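Local atomic coordinates of anti-sigma-I factor RsgI3 (Clostridium thermocellum, PDB entry 6QE7), a protein that probably holds the sigma factor SigI3 inactive at the membrane and, through its extracellular pair of PA14 domains, binds pectin and related plant cell-wall polysaccharide. Residues Y11-D15 against F16-Q20; F30-E34 against G35-Q39; Q39-K43 against D44-V48; T66-D69 against D70-L74; Y111-V115 against R116-A120. All coordinates share one frame; numbering follows the deposited sequence.

All five contacts belong to the first of the two PA14 domains, and four of them meet at its two calcium ions, which lie 11.7 Å apart. Contacts 1 and 3, with centres about 8 Å apart, share one ion and its four waters. Contacts 4 and 5, centres about 9 Å apart, share the other, with two waters. Contact 2 binds neither ion, but it touches contact 3 through G35 and E34, which meet Y46 and K43, and contact 5 through strand pairing of F30 with A120. Contact 5 also pairs with contact 3, T45 N lying 2.9 Å from H114 O, so the two calcium loops are tied together.

Contact 1: Y11-D15 against F16-Q20; sequences YNNMD and FSRFQ. With CA (calcium ion), chain E.
Y11 and F19 face each other as an antiparallel non-hydrogen-bonded pair, their CA atoms 4.2 Å apart, where the chain leaves strand 6-11, loops round and enters strand 19-25. Further into the loop, N12 N gives a nearly straight bond to R18 O (2.8 Å), and N13 N a more bent one to S17 O (3.2 Å).

The Y11 ring sits between two phenylalanines. F16 covers one face: its CA hydrogen points at the ring in a CH-pi contact, CA to centroid 3.7 Å, while its own ring turns an edge to Y11 with the planes at 87°. Over the opposite face comes F19, whose edge is also presented to Y11, the planes 68° apart. The tyrosine hydroxyl reaches back to E9.

S17 OG is the polar hub of the loop. It donates to D15 OD1 at 2.6 Å, on the syn side of the carboxylate, and accepts from N13 ND2 at 2.9 Å, lying in the plane of that amide. A chi1 of 66° tucks the hydroxyl between backbone N and carbonyl carbon, where both partners can be met. The N13 amide also gives a bond to D203, within the second PA14 domain, and R18 NE forms a salt bridge with the same aspartate; R18 CD crosses obliquely by the N13 amide.

In the same loop N12 O binds a calcium ion at 2.3 Å. Two of its waters donate to N13 OD1 and to N12 OD1, which also accepts from G42 N, a second shell for a loop calcium site completed by D44 and T45.

Contact 2: F30-E34 against G35-Q39; sequences FDWGE and GTPDQ
A type II' beta turn from W32 to G35 follows the short strand 29-31, closed by a bond from G35 N to W32 O of 2.7 Å. G33 takes the second position of the turn with a positive phi of 49°, and its N donates to D31 OD1 at 2.9 Å, meeting the carboxylate from above its plane, which makes an Asx turn.

The side chain that carries the contact is W32. Its indole has P37 lying over one face, with CG 3.8 Å from the centroid of the six-membered ring and 18° off the normal, a CH-pi contact. P37 CA comes down at the other end of the bicycle, 3.3 Å from W32 NE1, so the proline spans the indole from the pyrrole N to the benzene ring. F30 CB, two residues earlier in the chain, lies against the opposite face, toward its rim.

Strand 29-31 pairs with strand 119-125 in one sheet of the PA14 beta sandwich, and W32 and G33 both face A118 as a classic beta bulge.

Water stitches the rest. One molecule accepts from W32 NE1 (3.0 Å) and donates to P37 O (2.8 Å), satisfying the indole N-H at the rim of the proline. A second bridges W32 O (2.9 Å) and T36 O. Beyond the proline, T36 OG1 donates to D38 O at 2.9 Å, approaching from above the carbonyl plane. The carbonyls of G35 and E34 are taken by Y46 OH of strand 46-51 and K43 NZ of the loop before it.

Contact 3: Q39-K43 against D44-V48; sequences QSIGK and DTYSV. With CA (calcium ion), chain E.
I41 and Y46 make the apolar part of this contact. The methyl I41 CG2 rests 3.7 Å from Y46 CG, the two side chains crossing at about a right angle, with the methyl approaching the ring obliquely and off-centre. Y46 CG stands between backbone N and carbonyl carbon (chi1 55°), which turns the ring back beside I41; its hydroxyl goes on to G35 O.

The charged pair is indirect. K43 and D44 run side by side, pointing the same way, but K43 NZ stays 4.3 Å from D44 OD1, beyond a salt bridge. A water joins them, accepting from K43 NZ at 2.8 Å and donating to D44 OD1 at 2.5 Å, while K43 NZ also bonds to E34 O.

Metal bonds do the rest. A calcium ion is held by D44 O at 2.6 Å and by T45 twice, through its carbonyl O and through OG1, both at 2.4 Å. N12 O and four waters complete the eight ligands, and two of those waters donate to G42 O and K43 O. T45 and Y46 together face Q113 as a G1 beta bulge. At the entrance to strand 46-51 this makes a loop calcium site in which three backbone carbonyls and one threonine hydroxyl share the ion with four waters.

Contact 4: T66-D69 against D70-L74; sequences TVTD and DGVRL. With CA (calcium ion), chain D.
D69 and D70 are joined by a cis peptide, their CA atoms only 3.0 Å apart. Such a cis-linked aspartate pair is a hallmark of the calcium site in lectin-like PA14 domains, such as those of yeast adhesins, where the ion also helps to hold the sugar. D70, the residue most covered here, and D69 send their carboxylates out side by side, the planes 86° apart. Each gives one oxygen to the calcium, D69 OD1 at 2.3 Å and D70 OD1 at 2.4 Å; Q113, V115 and A117 complete its protein ligands. The ion probably offsets the repulsion between two oxygens brought to 2.8 Å, D69 OD1 and D70 OD1. D70 OD1 also accepts from H114 N, and D70 OD2 from Q88 N, which fixes the rotation of that carboxylate.

T66 packs at the far end from the metal: it meets V72 tip to tip, T66 OG1 lying 3.7 Å from V72 CG1, while T66 CG2 slides past L74 CD2.

Between the two ends, V72 CG1 also packs on the T68 hydroxyl. A chi1 of 52° places T68 OG1 to donate to D70 O at 2.8 Å, 19° from the carbonyl plane.

Contact 5: Y111-V115 against R116-A120; sequences YYQHV and RAASA. With CA (calcium ion), chain D.
The Y111 ring has A120 CB over one face, 4.1 Å from the centroid and 24° off the normal, a CH-pi contact. S119 O approaches obliquely, 3.3 Å from Y111 CE1, and A118 CB lies 3.5 Å from Y111 OH, whose hydrogen bond is with D69 O.

The chain passes here from strand 105-113 to strand 119-125, from one sheet of the PA14 beta sandwich to the other. The two arms run nearly antiparallel, and Y111, A118 and A120 turn their side chains into the gap between them.

At the bend lies the calcium ion whose remaining protein ligands are D69 and D70. Three oxygens of this stretch bind it: Q113 OE1, V115 O and A117 O, each at 2.3 Å. Two waters make up the seven ligands; in related PA14 lectins sugar hydroxyls take such positions, so the waters may mark where a ligand could coordinate.

Q113, at the end of strand 105-113, is the one side chain of the stretch to reach the metal. Its CG is anti to the backbone N (chi1 152°) and the chain then bends at chi2, bringing the amide to the ion and to R116 O, so that one end binds calcium and the other the backbone. The grip is completed by Q113 NE2, which donates in its own amide plane to R116 O at 3.0 Å, coming from well above the plane of that carbonyl, 66° out of it.

Contact 1: Y11-D15 against F16-Q20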
# COMPACT_ATOMS: atom_id res chain seq x y z
N TYR A 11 -3.81 -8.81 1.09
CA TYR A 11 -3.64 -7.60 0.26
C TYR A 11 -2.92 -8.04 -1.02
O TYR A 11 -1.98 -8.81 -0.90
CB TYR A 11 -2.79 -6.62 1.08
CG TYR A 11 -3.40 -6.12 2.36
CD1 TYR A 11 -3.31 -6.87 3.53
CD2 TYR A 11 -3.96 -4.84 2.43
CE1 TYR A 11 -3.84 -6.41 4.71
CE2 TYR A 11 -4.49 -4.36 3.61
CZ TYR A 11 -4.42 -5.15 4.73
OH TYR A 11 -5.00 -4.70 5.85
N ASN A 12 -3.18 -7.36 -2.14
CA ASN A 12 -2.57 -7.66 -3.47
C ASN A 12 -1.29 -6.87 -3.73
O ASN A 12 -0.69 -7.08 -4.82
CB ASN A 12 -3.56 -7.37 -4.62
CG ASN A 12 -4.24 -8.64 -5.06
OD1 ASN A 12 -3.54 -9.61 -5.28
ND2 ASN A 12 -5.57 -8.67 -5.15
N ASN A 13 -0.88 -6.01 -2.81
CA ASN A 13 0.48 -5.40 -2.75
C ASN A 13 1.22 -6.01 -1.53
O ASN A 13 0.55 -6.59 -0.63
CB ASN A 13 0.36 -3.88 -2.68
CG ASN A 13 0.22 -3.21 -4.03
OD1 ASN A 13 0.51 -3.81 -5.07
ND2 ASN A 13 -0.07 -1.91 -4.04
N MET A 14 2.53 -5.78 -1.43
CA MET A 14 3.40 -6.38 -0.38
C MET A 14 3.56 -5.44 0.79
O MET A 14 4.22 -5.79 1.77
CB MET A 14 4.73 -6.82 -0.99
CG MET A 14 5.77 -5.77 -1.30
SD MET A 14 6.85 -6.90 -2.37
CE MET A 14 7.87 -5.65 -3.19
N ASP A 15 2.87 -4.29 0.76
CA ASP A 15 2.94 -3.31 1.87
C ASP A 15 1.56 -3.01 2.43
O ASP A 15 1.34 -1.84 2.80
CB ASP A 15 3.49 -1.97 1.38
CG ASP A 15 2.62 -1.34 0.27
OD1 ASP A 15 1.69 -2.04 -0.29
OD2 ASP A 15 2.88 -0.17 -0.01
N PHE A 16 0.65 -3.97 2.46
CA PHE A 16 -0.65 -3.83 3.16
C PHE A 16 -1.42 -2.70 2.49
O PHE A 16 -2.10 -1.97 3.18
CB PHE A 16 -0.49 -3.54 4.66
CG PHE A 16 0.37 -4.61 5.31
CD1 PHE A 16 -0.13 -5.88 5.46
CD2 PHE A 16 1.69 -4.36 5.62
CE1 PHE A 16 0.66 -6.88 6.00
CE2 PHE A 16 2.50 -5.36 6.14
CZ PHE A 16 1.97 -6.62 6.31
N SER A 17 -1.31 -2.59 1.17
CA SER A 17 -2.23 -1.81 0.32
C SER A 17 -2.84 -2.76 -0.70
O SER A 17 -2.32 -3.96 -0.88
CB SER A 17 -1.55 -0.62 -0.35
OG SER A 17 -0.57 -1.09 -1.29
N ARG A 18 -3.89 -2.29 -1.35
CA ARG A 18 -4.77 -3.08 -2.25
C ARG A 18 -5.37 -4.25 -1.47
O ARG A 18 -5.23 -5.42 -1.87
CB ARG A 18 -3.96 -3.59 -3.44
CG ARG A 18 -3.90 -2.58 -4.57
CD ARG A 18 -3.09 -3.24 -5.65
NE ARG A 18 -2.70 -2.31 -6.68
CZ ARG A 18 -3.48 -1.91 -7.68
NH1 ARG A 18 -4.74 -2.29 -7.75
NH2 ARG A 18 -2.97 -1.12 -8.61
N PHE A 19 -6.09 -3.89 -0.44
CA PHE A 19 -6.79 -4.85 0.44
C PHE A 19 -7.78 -5.63 -0.44
O PHE A 19 -8.45 -5.00 -1.26
CB PHE A 19 -7.46 -4.12 1.60
CG PHE A 19 -8.44 -5.02 2.29
CD1 PHE A 19 -8.00 -6.10 3.06
CD2 PHE A 19 -9.80 -4.88 2.07
CE1 PHE A 19 -8.89 -6.97 3.65
CE2 PHE A 19 -10.69 -5.76 2.69
CZ PHE A 19 -10.23 -6.81 3.44
N GLN A 20 -7.78 -6.96 -0.36
CA GLN A 20 -8.75 -7.81 -1.10
C GLN A 20 -9.80 -8.45 -0.19
O GLN A 20 -10.99 -8.29 -0.43
CB GLN A 20 -8.02 -8.89 -1.89
CG GLN A 20 -8.90 -9.60 -2.94
CD GLN A 20 -9.56 -8.64 -3.91
OE1 GLN A 20 -9.02 -7.62 -4.26
NE2 GLN A 20 -10.78 -8.94 -4.27
CA CA E . 0.70 -8.21 -6.21
O HOH W 1 -6.82 -6.03 -4.09
O HOH W 2 -0.81 -10.05 -5.62
O HOH W 3 0.88 -5.88 -6.89
O HOH W 4 -1.20 -7.68 -7.69
O HOH W 5 1.17 -9.29 -8.36

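Contact 2: F30-E34 against G35-Q39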
# COMPACT_ATOMS: atom_id res chain seq x y z
N PHE A 30 0.87 -22.48 5.83
CA PHE A 30 0.57 -22.27 4.41
C PHE A 30 1.80 -22.58 3.60
O PHE A 30 2.84 -22.03 3.84
CB PHE A 30 0.07 -20.84 4.20
CG PHE A 30 -1.29 -20.57 4.75
CD1 PHE A 30 -2.41 -21.08 4.11
CD2 PHE A 30 -1.48 -19.81 5.87
CE1 PHE A 30 -3.69 -20.85 4.61
CE2 PHE A 30 -2.75 -19.57 6.38
CZ PHE A 30 -3.86 -20.03 5.70
N ASP A 31 1.62 -23.34 2.55
CA ASP A 31 2.64 -23.40 1.50
C ASP A 31 1.94 -23.18 0.18
O ASP A 31 1.24 -24.03 -0.20
CB ASP A 31 3.45 -24.70 1.52
CG ASP A 31 4.50 -24.75 0.42
OD1 ASP A 31 4.59 -23.80 -0.41
OD2 ASP A 31 5.21 -25.76 0.36
N TRP A 32 2.19 -22.05 -0.47
CA TRP A 32 1.45 -21.63 -1.68
C TRP A 32 2.28 -21.94 -2.91
O TRP A 32 1.88 -21.53 -4.02
CB TRP A 32 1.08 -20.15 -1.58
CG TRP A 32 0.13 -19.88 -0.46
CD1 TRP A 32 -1.10 -20.45 -0.30
CD2 TRP A 32 0.33 -19.00 0.65
NE1 TRP A 32 -1.73 -19.90 0.77
CE2 TRP A 32 -0.86 -19.04 1.40
CE3 TRP A 32 1.38 -18.15 1.03
CZ2 TRP A 32 -1.03 -18.28 2.55
CZ3 TRP A 32 1.19 -17.38 2.16
CH2 TRP A 32 0.03 -17.48 2.92
N GLY A 33 3.35 -22.72 -2.74
CA GLY A 33 4.29 -23.00 -3.83
C GLY A 33 4.71 -21.72 -4.51
O GLY A 33 5.22 -20.87 -3.80
N GLU A 34 4.47 -21.57 -5.81
CA GLU A 34 4.76 -20.35 -6.58
C GLU A 34 3.44 -19.61 -6.88
O GLU A 34 3.41 -18.70 -7.77
CB GLU A 34 5.59 -20.69 -7.82
CG GLU A 34 6.95 -21.17 -7.44
CD GLU A 34 7.84 -21.53 -8.61
OE1 GLU A 34 7.43 -22.44 -9.39
OE2 GLU A 34 8.92 -20.88 -8.73
N GLY A 35 2.42 -19.87 -6.10
CA GLY A 35 1.06 -19.38 -6.34
C GLY A 35 0.70 -18.35 -5.28
O GLY A 35 1.61 -17.73 -4.72
N THR A 36 -0.57 -18.30 -4.93
CA THR A 36 -1.18 -17.27 -4.08
C THR A 36 -2.15 -17.98 -3.14
O THR A 36 -2.52 -19.11 -3.37
CB THR A 36 -1.86 -16.26 -5.01
OG1 THR A 36 -3.14 -16.85 -5.17
CG2 THR A 36 -1.18 -16.07 -6.35
N PRO A 37 -2.56 -17.34 -2.05
CA PRO A 37 -3.56 -17.92 -1.16
C PRO A 37 -5.00 -18.07 -1.70
O PRO A 37 -5.83 -18.55 -1.00
CB PRO A 37 -3.62 -16.85 -0.03
CG PRO A 37 -2.27 -16.10 -0.12
CD PRO A 37 -2.09 -16.02 -1.62
N ASP A 38 -5.32 -17.49 -2.85
CA ASP A 38 -6.73 -17.39 -3.29
C ASP A 38 -6.75 -16.87 -4.72
O ASP A 38 -5.88 -16.04 -5.05
CB ASP A 38 -7.52 -16.41 -2.41
CG ASP A 38 -9.01 -16.42 -2.71
OD1 ASP A 38 -9.71 -17.28 -2.10
OD2 ASP A 38 -9.46 -15.61 -3.56
N GLN A 39 -7.71 -17.26 -5.52
CA GLN A 39 -7.78 -16.80 -6.93
C GLN A 39 -7.91 -15.25 -6.99
O GLN A 39 -7.59 -14.71 -8.02
CB GLN A 39 -8.99 -17.42 -7.63
CG GLN A 39 -10.33 -16.88 -7.11
CD GLN A 39 -11.47 -17.59 -7.82
OE1 GLN A 39 -11.24 -18.33 -8.78
NE2 GLN A 39 -12.70 -17.38 -7.35
O HOH W 6 -4.67 -20.11 1.08
O HOH W 7 -0.97 -21.85 -4.29

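Contact 3: Q39-K43 against D44-V48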
# COMPACT_ATOMS: atom_id res chain seq x y z
N GLN A 39 -7.71 -17.26 -5.52
CA GLN A 39 -7.78 -16.80 -6.93
C GLN A 39 -7.91 -15.25 -6.99
O GLN A 39 -7.59 -14.71 -8.02
CB GLN A 39 -8.99 -17.42 -7.63
CG GLN A 39 -10.33 -16.88 -7.11
CD GLN A 39 -11.47 -17.59 -7.82
OE1 GLN A 39 -11.24 -18.33 -8.78
NE2 GLN A 39 -12.70 -17.38 -7.35
N SER A 40 -8.41 -14.56 -5.95
CA SER A 40 -8.59 -13.08 -5.93
C SER A 40 -7.24 -12.38 -5.60
O SER A 40 -7.16 -11.15 -5.72
CB SER A 40 -9.67 -12.68 -5.00
OG SER A 40 -9.28 -12.91 -3.67
N ILE A 41 -6.20 -13.15 -5.24
CA ILE A 41 -4.83 -12.60 -5.06
C ILE A 41 -3.97 -12.93 -6.27
O ILE A 41 -3.59 -14.12 -6.49
CB ILE A 41 -4.18 -13.16 -3.77
CG1 ILE A 41 -4.97 -12.74 -2.54
CG2 ILE A 41 -2.70 -12.76 -3.68
CD1 ILE A 41 -5.22 -11.23 -2.40
N GLY A 42 -3.43 -11.92 -6.90
CA GLY A 42 -2.48 -12.16 -8.02
C GLY A 42 -1.12 -12.72 -7.62
O GLY A 42 -0.61 -12.41 -6.53
N LYS A 43 -0.48 -13.42 -8.56
CA LYS A 43 0.91 -13.91 -8.45
C LYS A 43 1.81 -12.75 -8.09
O LYS A 43 1.75 -11.71 -8.74
CB LYS A 43 1.49 -14.45 -9.75
CG LYS A 43 2.69 -15.37 -9.54
CD LYS A 43 3.26 -15.88 -10.89
CE LYS A 43 4.70 -16.30 -10.84
NZ LYS A 43 4.87 -17.47 -9.94
N ASP A 44 2.60 -12.97 -7.06
CA ASP A 44 3.69 -12.08 -6.63
C ASP A 44 3.16 -10.83 -5.89
O ASP A 44 1.97 -10.46 -6.01
CB ASP A 44 4.64 -11.72 -7.79
CG ASP A 44 5.44 -12.88 -8.37
OD1 ASP A 44 5.55 -13.86 -7.67
OD2 ASP A 44 5.95 -12.77 -9.56
N THR A 45 4.09 -10.22 -5.12
CA THR A 45 3.93 -8.96 -4.35
C THR A 45 2.58 -8.98 -3.63
O THR A 45 1.72 -8.19 -3.99
CB THR A 45 4.04 -7.75 -5.29
OG1 THR A 45 3.09 -7.98 -6.31
CG2 THR A 45 5.39 -7.59 -5.94
N TYR A 46 2.42 -9.81 -2.59
CA TYR A 46 1.22 -9.81 -1.78
C TYR A 46 1.66 -9.83 -0.32
O TYR A 46 2.88 -10.07 -0.06
CB TYR A 46 0.22 -10.90 -2.18
CG TYR A 46 0.71 -12.33 -2.21
CD1 TYR A 46 0.68 -13.11 -1.08
CD2 TYR A 46 1.06 -12.96 -3.41
CE1 TYR A 46 1.06 -14.45 -1.09
CE2 TYR A 46 1.31 -14.33 -3.46
CZ TYR A 46 1.38 -15.06 -2.29
OH TYR A 46 1.69 -16.40 -2.29
N SER A 47 0.70 -9.50 0.55
CA SER A 47 0.92 -9.41 2.00
C SER A 47 -0.33 -9.83 2.75
O SER A 47 -1.42 -9.71 2.20
CB SER A 47 1.46 -8.07 2.45
OG SER A 47 0.63 -6.96 2.06
N VAL A 48 -0.08 -10.31 3.97
CA VAL A 48 -1.06 -10.92 4.87
C VAL A 48 -0.69 -10.40 6.25
O VAL A 48 0.47 -10.50 6.64
CB VAL A 48 -1.06 -12.48 4.81
CG1 VAL A 48 -2.26 -12.97 5.53
CG2 VAL A 48 -1.06 -13.04 3.39
CA CA E . 0.70 -8.21 -6.21
O HOH W 2 -0.81 -10.05 -5.62
O HOH W 8 5.29 -16.31 -7.42
O HOH W 5 1.17 -9.29 -8.36
O HOH W 4 -1.20 -7.68 -7.69
O HOH W 3 0.88 -5.88 -6.89

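Contact 4: T66-D69 against D70-L74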
# COMPACT_ATOMS: atom_id res chain seq x y z
N THR A 66 8.71 -18.71 13.15
CA THR A 66 8.12 -18.39 11.84
C THR A 66 8.99 -19.09 10.82
O THR A 66 10.19 -19.11 10.98
CB THR A 66 8.02 -16.87 11.62
OG1 THR A 66 9.34 -16.31 11.59
CG2 THR A 66 7.20 -16.17 12.68
N VAL A 67 8.38 -19.74 9.86
CA VAL A 67 9.12 -20.19 8.66
C VAL A 67 8.37 -19.55 7.50
O VAL A 67 7.20 -19.90 7.30
CB VAL A 67 9.14 -21.74 8.54
CG1 VAL A 67 10.02 -22.17 7.40
CG2 VAL A 67 9.62 -22.38 9.82
N THR A 68 9.04 -18.66 6.77
CA THR A 68 8.41 -17.77 5.78
C THR A 68 9.31 -17.65 4.57
O THR A 68 10.55 -17.58 4.71
CB THR A 68 8.11 -16.36 6.29
OG1 THR A 68 9.22 -15.66 6.92
CG2 THR A 68 6.98 -16.39 7.29
N ASP A 69 8.62 -17.47 3.46
CA ASP A 69 9.18 -16.88 2.24
C ASP A 69 8.08 -15.97 1.70
O ASP A 69 7.05 -16.53 1.32
CB ASP A 69 9.61 -18.00 1.28
CG ASP A 69 10.02 -17.46 -0.07
OD1 ASP A 69 9.69 -16.25 -0.37
OD2 ASP A 69 10.68 -18.21 -0.78
N ASP A 70 8.25 -14.59 1.72
CA ASP A 70 9.48 -13.92 2.12
C ASP A 70 9.48 -13.50 3.58
O ASP A 70 9.72 -14.34 4.45
CB ASP A 70 9.79 -12.74 1.22
CG ASP A 70 10.06 -13.23 -0.20
OD1 ASP A 70 9.05 -13.61 -0.90
OD2 ASP A 70 11.24 -13.18 -0.62
N GLY A 71 9.20 -12.25 3.87
CA GLY A 71 9.60 -11.68 5.16
C GLY A 71 8.49 -11.75 6.17
O GLY A 71 7.34 -12.16 5.87
N VAL A 72 8.84 -11.43 7.40
CA VAL A 72 7.86 -11.58 8.50
C VAL A 72 8.14 -10.55 9.57
O VAL A 72 9.29 -10.27 9.84
CB VAL A 72 7.93 -13.02 9.03
CG1 VAL A 72 9.35 -13.33 9.48
CG2 VAL A 72 6.89 -13.34 10.13
N ARG A 73 7.14 -10.23 10.33
CA ARG A 73 7.31 -9.61 11.64
C ARG A 73 6.32 -10.25 12.60
O ARG A 73 5.14 -10.43 12.20
CB ARG A 73 7.03 -8.10 11.54
CG ARG A 73 8.04 -7.29 10.74
CD ARG A 73 7.81 -5.80 11.04
NE ARG A 73 9.02 -5.12 10.62
CZ ARG A 73 9.16 -4.46 9.50
NH1 ARG A 73 8.14 -4.25 8.64
NH2 ARG A 73 10.34 -3.90 9.33
N LEU A 74 6.79 -10.62 13.80
CA LEU A 74 5.88 -11.23 14.81
C LEU A 74 5.90 -10.42 16.08
O LEU A 74 7.01 -10.29 16.65
CB LEU A 74 6.32 -12.67 15.15
CG LEU A 74 5.39 -13.44 16.08
CD1 LEU A 74 3.99 -13.50 15.53
CD2 LEU A 74 5.92 -14.85 16.33
CA CA D . 9.11 -15.47 -2.45
O HOH W 9 11.54 -16.68 -2.79
O HOH W 10 11.51 -14.32 -3.11

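Contact 5: Y111-V115 against R116-A120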
# COMPACT_ATOMS: atom_id res chain seq x y z
N TYR A 111 3.35 -10.67 7.06
CA TYR A 111 4.03 -11.57 6.13
C TYR A 111 4.01 -10.88 4.77
O TYR A 111 2.96 -10.26 4.47
CB TYR A 111 3.25 -12.91 6.11
CG TYR A 111 3.56 -13.67 4.85
CD1 TYR A 111 4.73 -14.38 4.73
CD2 TYR A 111 2.75 -13.55 3.75
CE1 TYR A 111 5.09 -15.00 3.55
CE2 TYR A 111 3.09 -14.17 2.57
CZ TYR A 111 4.26 -14.87 2.47
OH TYR A 111 4.55 -15.48 1.30
N TYR A 112 5.02 -11.12 3.92
CA TYR A 112 4.83 -10.77 2.50
C TYR A 112 5.64 -11.75 1.65
O TYR A 112 6.55 -12.44 2.11
CB TYR A 112 5.26 -9.33 2.24
CG TYR A 112 6.75 -9.15 2.08
CD1 TYR A 112 7.59 -8.99 3.16
CD2 TYR A 112 7.33 -9.09 0.81
CE1 TYR A 112 8.97 -8.80 3.00
CE2 TYR A 112 8.69 -8.85 0.63
CZ TYR A 112 9.53 -8.69 1.73
OH TYR A 112 10.86 -8.57 1.53
N GLN A 113 5.14 -11.89 0.45
CA GLN A 113 5.73 -12.54 -0.73
C GLN A 113 6.20 -11.48 -1.72
O GLN A 113 5.41 -10.51 -2.07
CB GLN A 113 4.67 -13.46 -1.36
CG GLN A 113 4.86 -13.64 -2.87
CD GLN A 113 5.98 -14.55 -3.28
OE1 GLN A 113 7.03 -14.61 -2.65
NE2 GLN A 113 5.70 -15.40 -4.28
N HIS A 114 7.41 -11.67 -2.19
CA HIS A 114 7.97 -10.87 -3.31
C HIS A 114 7.73 -11.66 -4.60
O HIS A 114 6.73 -11.37 -5.26
CB HIS A 114 9.43 -10.44 -3.05
CG HIS A 114 9.95 -9.54 -4.13
ND1 HIS A 114 11.20 -9.69 -4.64
CD2 HIS A 114 9.34 -8.56 -4.88
CE1 HIS A 114 11.38 -8.84 -5.65
NE2 HIS A 114 10.24 -8.12 -5.81
N VAL A 115 8.58 -12.63 -4.90
CA VAL A 115 8.51 -13.43 -6.15
C VAL A 115 8.81 -14.91 -5.89
O VAL A 115 9.05 -15.33 -4.75
CB VAL A 115 9.47 -12.85 -7.20
CG1 VAL A 115 9.09 -11.41 -7.65
CG2 VAL A 115 10.92 -12.92 -6.77
N ARG A 116 8.72 -15.72 -6.94
CA ARG A 116 9.04 -17.16 -6.79
C ARG A 116 8.15 -17.75 -5.71
O ARG A 116 6.88 -17.67 -5.83
CB ARG A 116 10.53 -17.27 -6.54
CG ARG A 116 11.25 -16.55 -7.67
CD ARG A 116 12.67 -17.02 -7.81
NE ARG A 116 13.33 -16.21 -8.82
CZ ARG A 116 14.20 -16.66 -9.71
NH1 ARG A 116 14.52 -17.94 -9.73
NH2 ARG A 116 14.80 -15.83 -10.54
N ALA A 117 8.74 -18.50 -4.82
CA ALA A 117 7.99 -19.36 -3.88
C ALA A 117 7.38 -18.50 -2.78
O ALA A 117 7.90 -17.43 -2.50
CB ALA A 117 8.92 -20.41 -3.35
N ALA A 118 6.31 -18.95 -2.15
CA ALA A 118 5.60 -18.23 -1.06
C ALA A 118 5.09 -19.24 -0.02
O ALA A 118 4.41 -20.24 -0.44
CB ALA A 118 4.49 -17.36 -1.65
N SER A 119 5.42 -19.03 1.26
CA SER A 119 4.91 -19.85 2.39
C SER A 119 4.94 -19.09 3.70
O SER A 119 5.77 -18.18 3.85
CB SER A 119 5.71 -21.16 2.53
OG SER A 119 7.12 -20.94 2.56
N ALA A 120 4.11 -19.50 4.65
CA ALA A 120 4.06 -18.87 5.99
C ALA A 120 3.55 -19.90 6.99
O ALA A 120 2.40 -20.43 6.83
CB ALA A 120 3.22 -17.62 5.98
CA CA D . 9.11 -15.47 -2.45
O HOH W 10 11.51 -14.32 -3.11
O HOH W 9 11.54 -16.68 -2.79